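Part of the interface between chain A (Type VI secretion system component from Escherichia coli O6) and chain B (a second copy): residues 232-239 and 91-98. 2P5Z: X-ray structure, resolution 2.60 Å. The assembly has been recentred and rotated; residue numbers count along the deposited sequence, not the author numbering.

Chain A, residues 232-239: GLNTAYSV
Chain B (91-98) ITGFKHLS

How do the two chains meet? Strand 232-237 of chain A runs antiparallel to strand 91-98 of chain B, at 176° with axes 4.6 Å apart, both largely extended. Near the start of the chain B stretch, Thr92(B) (chi1 -85°, phi/psi -98/-31) lies opposite Val239(A), CA atoms 5.5 Å apart; Val239(A) N comes within 3.2 Å of Thr92(B) O, but the angle is too poor for a hydrogen bond.

What fixes the register? Gly93(B) CA makes a CA-H...O contact to Tyr237(A) O at 3.3 Å. Phe94(B) and Tyr237(A) form a hydrogen-bonded pair, CA to CA 5.2 Å: Tyr237(A) N donates to Phe94(B) O at 2.8 Å, and Phe94(B) N to Tyr237(A) O at 2.9 Å. With Phe94(B) t (chi2 74°) and Tyr237(A) m (chi2 86°), the rings share one sheet face, CD1 of Tyr237(A) 4.2 Å from CD2 of Phe94(B).

What happens beyond Phe94(B)? Lys95(B), mttt, lies across from Ala236(A), CA atoms 4.4 Å apart, both CB atoms on the same sheet face; its CG packs 3.8 Å from Ala236(A) CB, while the lysine's end leads away.

Which bonds does His96(B) (t, chi2 152°) make? Thr235(A) N donates to His96(B) O at 3.0 Å, but His96(B) N reaches Thr235(A) O only weakly, at 3.4 Å. The p rotamer of Thr235(A) places OG1 3.0 Å from His96(B) N, accepting a straighter bond. Next, Leu97(B), mt (phi/psi -91/-46), lies across from Asn234(A).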

ATOM      1  N   GLY A 232      26.925   8.207 -18.323  1.00 49.12           N
ATOM      2  CA  GLY A 232      25.479   8.401 -18.155  1.00 46.21           C
ATOM      3  C   GLY A 232      25.097   9.198 -16.909  1.00 47.76           C
ATOM      4  O   GLY A 232      24.007   9.013 -16.359  1.00 43.85           O
ATOM      5  N   LEU A 233      25.998  10.075 -16.466  1.00 44.76           N
ATOM      6  CA  LEU A 233      25.822  10.787 -15.215  1.00 46.38           C
ATOM      7  C   LEU A 233      24.635  11.732 -15.250  1.00 49.77           C
ATOM      8  O   LEU A 233      24.419  12.433 -16.242  1.00 50.65           O
ATOM      9  CB  LEU A 233      27.082  11.554 -14.826  1.00 43.87           C
ATOM     10  CG  LEU A 233      28.378  10.756 -14.676  1.00 47.48           C
ATOM     11  CD1 LEU A 233      29.478  11.617 -14.069  1.00 45.74           C
ATOM     12  CD2 LEU A 233      28.187   9.498 -13.835  1.00 50.58           C
ATOM     13  N   ASN A 234      23.866  11.720 -14.161  1.00 49.52           N
ATOM     14  CA  ASN A 234      22.689  12.564 -14.021  1.00 46.46           C
ATOM     15  C   ASN A 234      22.347  12.899 -12.557  1.00 48.42           C
ATOM     16  O   ASN A 234      22.793  12.218 -11.626  1.00 49.67           O
ATOM     17  CB  ASN A 234      21.501  11.933 -14.726  1.00 45.32           C
ATOM     18  CG  ASN A 234      21.057  10.648 -14.078  1.00 47.89           C
ATOM     19  OD1 ASN A 234      20.113  10.644 -13.296  1.00 47.57           O
ATOM     20  ND2 ASN A 234      21.728   9.546 -14.402  1.00 46.05           N
ATOM     21  N   THR A 235      21.578  13.970 -12.366  1.00 43.29           N
ATOM     22  CA  THR A 235      21.272  14.469 -11.043  1.00 38.14           C
ATOM     23  C   THR A 235      19.794  14.658 -10.901  1.00 38.95           C
ATOM     24  O   THR A 235      19.076  14.731 -11.891  1.00 39.71           O
ATOM     25  CB  THR A 235      21.831  15.858 -10.790  1.00 37.24           C
ATOM     26  OG1 THR A 235      21.173  16.766 -11.668  1.00 40.50           O
ATOM     27  CG2 THR A 235      23.348  15.938 -10.955  1.00 33.13           C
ATOM     28  N   ALA A 236      19.349  14.750  -9.651  1.00 38.88           N
ATOM     29  CA  ALA A 236      17.954  15.011  -9.329  1.00 41.79           C
ATOM     30  C   ALA A 236      17.925  15.767  -8.015  1.00 45.36           C
ATOM     31  O   ALA A 236      18.632  15.411  -7.065  1.00 48.69           O
ATOM     32  CB  ALA A 236      17.159  13.714  -9.216  1.00 34.76           C
ATOM     33  N   TYR A 237      17.136  16.829  -7.976  1.00 44.90           N
ATOM     34  CA  TYR A 237      17.050  17.671  -6.798  1.00 43.17           C
ATOM     35  C   TYR A 237      15.608  17.987  -6.629  1.00 44.55           C
ATOM     36  O   TYR A 237      14.904  18.267  -7.599  1.00 41.76           O
ATOM     37  CB  TYR A 237      17.819  18.969  -6.970  1.00 42.92           C
ATOM     38  CG  TYR A 237      19.317  18.823  -7.012  1.00 43.28           C
ATOM     39  CD1 TYR A 237      19.983  18.532  -8.208  1.00 43.62           C
ATOM     40  CD2 TYR A 237      20.080  19.031  -5.878  1.00 39.90           C
ATOM     41  CE1 TYR A 237      21.370  18.422  -8.248  1.00 41.65           C
ATOM     42  CE2 TYR A 237      21.467  18.931  -5.920  1.00 41.62           C
ATOM     43  CZ  TYR A 237      22.096  18.618  -7.102  1.00 42.86           C
ATOM     44  OH  TYR A 237      23.465  18.509  -7.130  1.00 48.62           O
ATOM     45  N   SER A 238      15.148  17.923  -5.392  1.00 51.40           N
ATOM     46  CA  SER A 238      13.732  18.048  -5.138  1.00 54.92           C
ATOM     47  C   SER A 238      13.509  19.066  -4.051  1.00 56.74           C
ATOM     48  O   SER A 238      14.463  19.575  -3.459  1.00 60.49           O
ATOM     49  CB  SER A 238      13.152  16.694  -4.736  1.00 55.14           C
ATOM     50  OG  SER A 238      11.789  16.624  -5.112  1.00 58.21           O
ATOM     51  N   VAL A 239      12.239  19.342  -3.787  1.00 59.56           N
ATOM     52  CA  VAL A 239      11.824  20.314  -2.786  1.00 59.73           C
ATOM     53  C   VAL A 239      10.448  19.921  -2.235  1.00 61.69           C
ATOM     54  O   VAL A 239       9.760  19.054  -2.793  1.00 60.05           O
ATOM     55  CB  VAL A 239      11.779  21.733  -3.395  1.00 57.89           C
ATOM     56  CG1 VAL A 239      10.451  22.393  -3.118  1.00 56.37           C
ATOM     57  CG2 VAL A 239      12.957  22.568  -2.898  1.00 60.11           C
TER
ATOM     58  N   ILE B  91       8.742  25.801  -9.600  1.00 38.61           N
ATOM     59  CA  ILE B  91       9.591  24.714  -9.963  1.00 38.41           C
ATOM     60  C   ILE B  91       9.942  23.950  -8.710  1.00 41.43           C
ATOM     61  O   ILE B  91      10.596  24.471  -7.799  1.00 42.18           O
ATOM     62  CB  ILE B  91      10.862  25.226 -10.673  1.00 38.65           C
ATOM     63  CG1 ILE B  91      10.486  25.932 -11.977  1.00 38.03           C
ATOM     64  CG2 ILE B  91      11.831  24.091 -10.939  1.00 35.10           C
ATOM     65  CD1 ILE B  91       9.549  25.137 -12.873  1.00 37.11           C
ATOM     66  N   THR B  92       9.510  22.698  -8.695  1.00 43.97           N
ATOM     67  CA  THR B  92       9.598  21.820  -7.536  1.00 45.68           C
ATOM     68  C   THR B  92      10.803  20.886  -7.606  1.00 45.31           C
ATOM     69  O   THR B  92      11.384  20.521  -6.593  1.00 48.39           O
ATOM     70  CB  THR B  92       8.307  21.021  -7.475  1.00 46.05           C
ATOM     71  OG1 THR B  92       7.337  21.801  -6.773  1.00 50.32           O
ATOM     72  CG2 THR B  92       8.490  19.676  -6.812  1.00 52.89           C
ATOM     73  N   GLY B  93      11.192  20.517  -8.821  1.00 45.70           N
ATOM     74  CA  GLY B  93      12.228  19.520  -9.010  1.00 36.73           C
ATOM     75  C   GLY B  93      13.100  19.882 -10.184  1.00 37.69           C
ATOM     76  O   GLY B  93      12.660  20.533 -11.129  1.00 38.24           O
ATOM     77  N   PHE B  94      14.344  19.450 -10.138  1.00 33.11           N
ATOM     78  CA  PHE B  94      15.249  19.786 -11.189  1.00 38.97           C
ATOM     79  C   PHE B  94      16.142  18.601 -11.416  1.00 43.60           C
ATOM     80  O   PHE B  94      16.663  18.012 -10.461  1.00 47.51           O
ATOM     81  CB  PHE B  94      16.071  21.023 -10.812  1.00 37.52           C
ATOM     82  CG  PHE B  94      17.257  21.259 -11.697  1.00 36.97           C
ATOM     83  CD1 PHE B  94      17.090  21.742 -12.989  1.00 37.12           C
ATOM     84  CD2 PHE B  94      18.544  20.999 -11.239  1.00 38.97           C
ATOM     85  CE1 PHE B  94      18.177  21.957 -13.806  1.00 35.27           C
ATOM     86  CE2 PHE B  94      19.651  21.225 -12.050  1.00 37.19           C
ATOM     87  CZ  PHE B  94      19.463  21.709 -13.333  1.00 37.05           C
ATOM     88  N   LYS B  95      16.331  18.265 -12.688  1.00 44.70           N
ATOM     89  CA  LYS B  95      17.216  17.178 -13.065  1.00 45.95           C
ATOM     90  C   LYS B  95      18.152  17.600 -14.184  1.00 46.54           C
ATOM     91  O   LYS B  95      17.714  18.192 -15.162  1.00 46.87           O
ATOM     92  CB  LYS B  95      16.382  15.991 -13.540  1.00 45.16           C
ATOM     93  CG  LYS B  95      15.760  15.179 -12.451  1.00 42.10           C
ATOM     94  CD  LYS B  95      14.621  14.400 -12.994  1.00 43.45           C
ATOM     95  CE  LYS B  95      14.316  13.224 -12.090  1.00 46.91           C
ATOM     96  NZ  LYS B  95      13.126  12.520 -12.641  1.00 53.09           N
ATOM     97  N   HIS B  96      19.437  17.308 -14.050  1.00 44.89           N
ATOM     98  CA  HIS B  96      20.314  17.360 -15.210  1.00 46.48           C
ATOM     99  C   HIS B  96      20.374  15.941 -15.785  1.00 46.19           C
ATOM    100  O   HIS B  96      20.829  15.025 -15.126  1.00 47.22           O
ATOM    101  CB  HIS B  96      21.703  17.852 -14.805  1.00 49.77           C
ATOM    102  CG  HIS B  96      22.654  18.058 -15.955  1.00 57.78           C
ATOM    103  ND1 HIS B  96      23.677  18.985 -15.910  1.00 56.83           N
ATOM    104  CD2 HIS B  96      22.749  17.457 -17.168  1.00 55.77           C
ATOM    105  CE1 HIS B  96      24.361  18.939 -17.038  1.00 56.25           C
ATOM    106  NE2 HIS B  96      23.818  18.021 -17.817  1.00 57.82           N
ATOM    107  N   LEU B  97      19.919  15.761 -17.015  1.00 44.44           N
ATOM    108  CA  LEU B  97      19.783  14.414 -17.584  1.00 45.43           C
ATOM    109  C   LEU B  97      20.999  13.882 -18.350  1.00 46.79           C
ATOM    110  O   LEU B  97      21.388  12.742 -18.161  1.00 49.36           O
ATOM    111  CB  LEU B  97      18.541  14.350 -18.460  1.00 42.26           C
ATOM    112  CG  LEU B  97      17.311  14.368 -17.579  1.00 42.18           C
ATOM    113  CD1 LEU B  97      16.060  14.440 -18.396  1.00 44.56           C
ATOM    114  CD2 LEU B  97      17.333  13.116 -16.727  1.00 43.29           C
ATOM    115  N   SER B  98      21.586  14.696 -19.220  1.00 50.96           N
ATOM    116  CA  SER B  98      22.751  14.277 -20.017  1.00 52.67           C
ATOM    117  C   SER B  98      23.451  15.494 -20.559  1.00 54.41           C
ATOM    118  O   SER B  98      22.952  16.609 -20.437  1.00 57.98           O
ATOM    119  CB  SER B  98      22.350  13.375 -21.199  1.00 46.47           C
ATOM    120  OG  SER B  98      21.386  14.016 -22.013  1.00 44.31           O
TER